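Local coordinates for protein salmonella typhimurium DB7155 bacteriophage DET7 tailspike (Bacteriophage, PDB 2V5I) that probably binds the O-antigen of its Salmonella host and hydrolyses it, as the receptor-binding tailspike of a myovirus, at residues I100-A105 with V136-L141. Residues are numbered along the deposited sequence; the frame is centred on the assembly and turned at random.
Sequences IFPWDA and VKFPGL
Phe-138 reaches across to the loop 100-105 with the far end of its ring, where CZ lies 3.8 Å from CB of Pro-102. The two side chains cross at about a right angle, and proline suits the spot because its apolar ring, already held rigid by closure on the backbone, can meet an aromatic ring at little entropic cost. With CG anti to the carbonyl carbon and beside the backbone N (chi1 -54°), the Phe-138 ring is carried toward the loop, and CG of Lys-137 lies over one face, near the rim.

Beside this pair, the longer branch of Ile-100, CG1-CD1, fills in more loosely: its CD1 stands 4.3 Å from CE2 of Phe-138 and 4.4 Å from CD2 of Leu-141. The extended arm (chi2 164°) puts its terminal methyl near both partners, and all four touching residues are buried.

The backbone brings Phe-138 and Leu-141 to the same side through a type II beta turn, closed by Leu-141 N bonding to Phe-138 O at 3.0 Å; Gly-140 occupies its third position with phi 106°, where a CB would be jammed against the carbonyl O of Pro-139.

Thus the end of helix 132-137 meets the loop that follows strand 98-99, with Val-116 of helix 113-117 and Tyr-128 each touching both Ile-100 and Phe-138, in the long insertion that leaves the beta-helix after strand 85-92 and rejoins it at strand 156-161.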
# COMPACT_ATOMS: atom_id res chain seq x y z
N ILE A 100 -8.64 8.76 34.29
CA ILE A 100 -9.66 9.38 33.46
C ILE A 100 -9.94 8.55 32.20
O ILE A 100 -9.18 7.62 31.87
CB ILE A 100 -9.32 10.85 33.08
CG1 ILE A 100 -8.01 10.90 32.30
CG2 ILE A 100 -9.31 11.73 34.31
CD1 ILE A 100 -7.75 12.19 31.55
N PHE A 101 -11.13 8.79 31.63
CA PHE A 101 -11.65 8.02 30.53
C PHE A 101 -12.40 8.95 29.57
O PHE A 101 -13.64 8.98 29.54
CB PHE A 101 -12.55 6.89 31.04
CG PHE A 101 -12.82 5.81 30.06
CD1 PHE A 101 -11.92 4.77 29.88
CD2 PHE A 101 -13.97 5.81 29.29
CE1 PHE A 101 -12.19 3.73 28.98
CE2 PHE A 101 -14.23 4.77 28.38
CZ PHE A 101 -13.34 3.74 28.24
N PRO A 102 -11.62 9.71 28.74
CA PRO A 102 -12.23 10.74 27.90
C PRO A 102 -12.94 10.20 26.64
O PRO A 102 -12.79 10.77 25.55
CB PRO A 102 -11.04 11.64 27.54
CG PRO A 102 -9.83 10.68 27.56
CD PRO A 102 -10.15 9.76 28.72
N TRP A 103 -13.62 9.06 26.76
CA TRP A 103 -14.47 8.51 25.68
C TRP A 103 -15.83 8.19 26.25
O TRP A 103 -15.95 7.62 27.33
CB TRP A 103 -13.85 7.23 25.10
CG TRP A 103 -12.46 7.45 24.56
CD1 TRP A 103 -12.08 7.85 23.29
CD2 TRP A 103 -11.24 7.26 25.29
NE1 TRP A 103 -10.73 7.93 23.23
CE2 TRP A 103 -10.19 7.62 24.44
CE3 TRP A 103 -10.95 6.85 26.59
CZ2 TRP A 103 -8.85 7.55 24.84
CZ3 TRP A 103 -9.63 6.78 27.00
CH2 TRP A 103 -8.60 7.16 26.13
N ASP A 104 -16.87 8.53 25.50
CA ASP A 104 -18.21 8.23 25.98
C ASP A 104 -18.69 6.86 25.55
O ASP A 104 -17.99 6.11 24.85
CB ASP A 104 -19.19 9.38 25.63
CG ASP A 104 -19.57 9.44 24.16
OD1 ASP A 104 -19.41 8.45 23.41
OD2 ASP A 104 -20.06 10.54 23.77
N ALA A 105 -19.93 6.54 25.93
CA ALA A 105 -20.47 5.21 25.71
C ALA A 105 -20.58 4.84 24.24
O ALA A 105 -20.49 3.66 23.89
CB ALA A 105 -21.83 5.07 26.38
N VAL A 136 -3.07 20.61 29.49
CA VAL A 136 -3.10 21.36 28.22
C VAL A 136 -4.19 20.85 27.28
O VAL A 136 -4.94 21.59 26.65
CB VAL A 136 -1.72 21.22 27.51
CG1 VAL A 136 -1.74 21.80 26.12
CG2 VAL A 136 -0.61 21.85 28.30
N LYS A 137 -4.33 19.52 27.20
CA LYS A 137 -5.32 18.92 26.34
C LYS A 137 -6.75 19.21 26.75
O LYS A 137 -7.64 19.35 25.90
CB LYS A 137 -5.03 17.40 26.27
CG LYS A 137 -5.83 16.60 25.33
CD LYS A 137 -5.62 16.90 23.86
CE LYS A 137 -4.21 16.74 23.31
NZ LYS A 137 -4.23 16.65 21.79
N PHE A 138 -7.02 19.30 28.06
CA PHE A 138 -8.36 19.52 28.58
C PHE A 138 -8.27 20.75 29.52
O PHE A 138 -8.14 20.62 30.75
CB PHE A 138 -8.88 18.29 29.35
CG PHE A 138 -8.82 16.99 28.55
CD1 PHE A 138 -9.69 16.74 27.50
CD2 PHE A 138 -7.87 16.03 28.86
CE1 PHE A 138 -9.63 15.54 26.76
CE2 PHE A 138 -7.82 14.82 28.12
CZ PHE A 138 -8.70 14.59 27.08
N PRO A 139 -8.21 21.95 28.94
CA PRO A 139 -8.04 23.12 29.82
C PRO A 139 -9.14 23.25 30.86
O PRO A 139 -10.33 23.20 30.55
CB PRO A 139 -8.08 24.31 28.87
CG PRO A 139 -7.94 23.76 27.50
CD PRO A 139 -8.18 22.30 27.51
N GLY A 140 -8.69 23.42 32.11
CA GLY A 140 -9.54 23.48 33.29
C GLY A 140 -9.47 22.23 34.15
O GLY A 140 -9.94 22.22 35.29
N LEU A 141 -8.97 21.13 33.56
CA LEU A 141 -9.00 19.85 34.26
C LEU A 141 -8.11 19.86 35.50
O LEU A 141 -8.45 19.24 36.53
CB LEU A 141 -8.58 18.72 33.29
CG LEU A 141 -8.56 17.33 33.91
CD1 LEU A 141 -9.94 16.85 34.37
CD2 LEU A 141 -7.90 16.34 32.92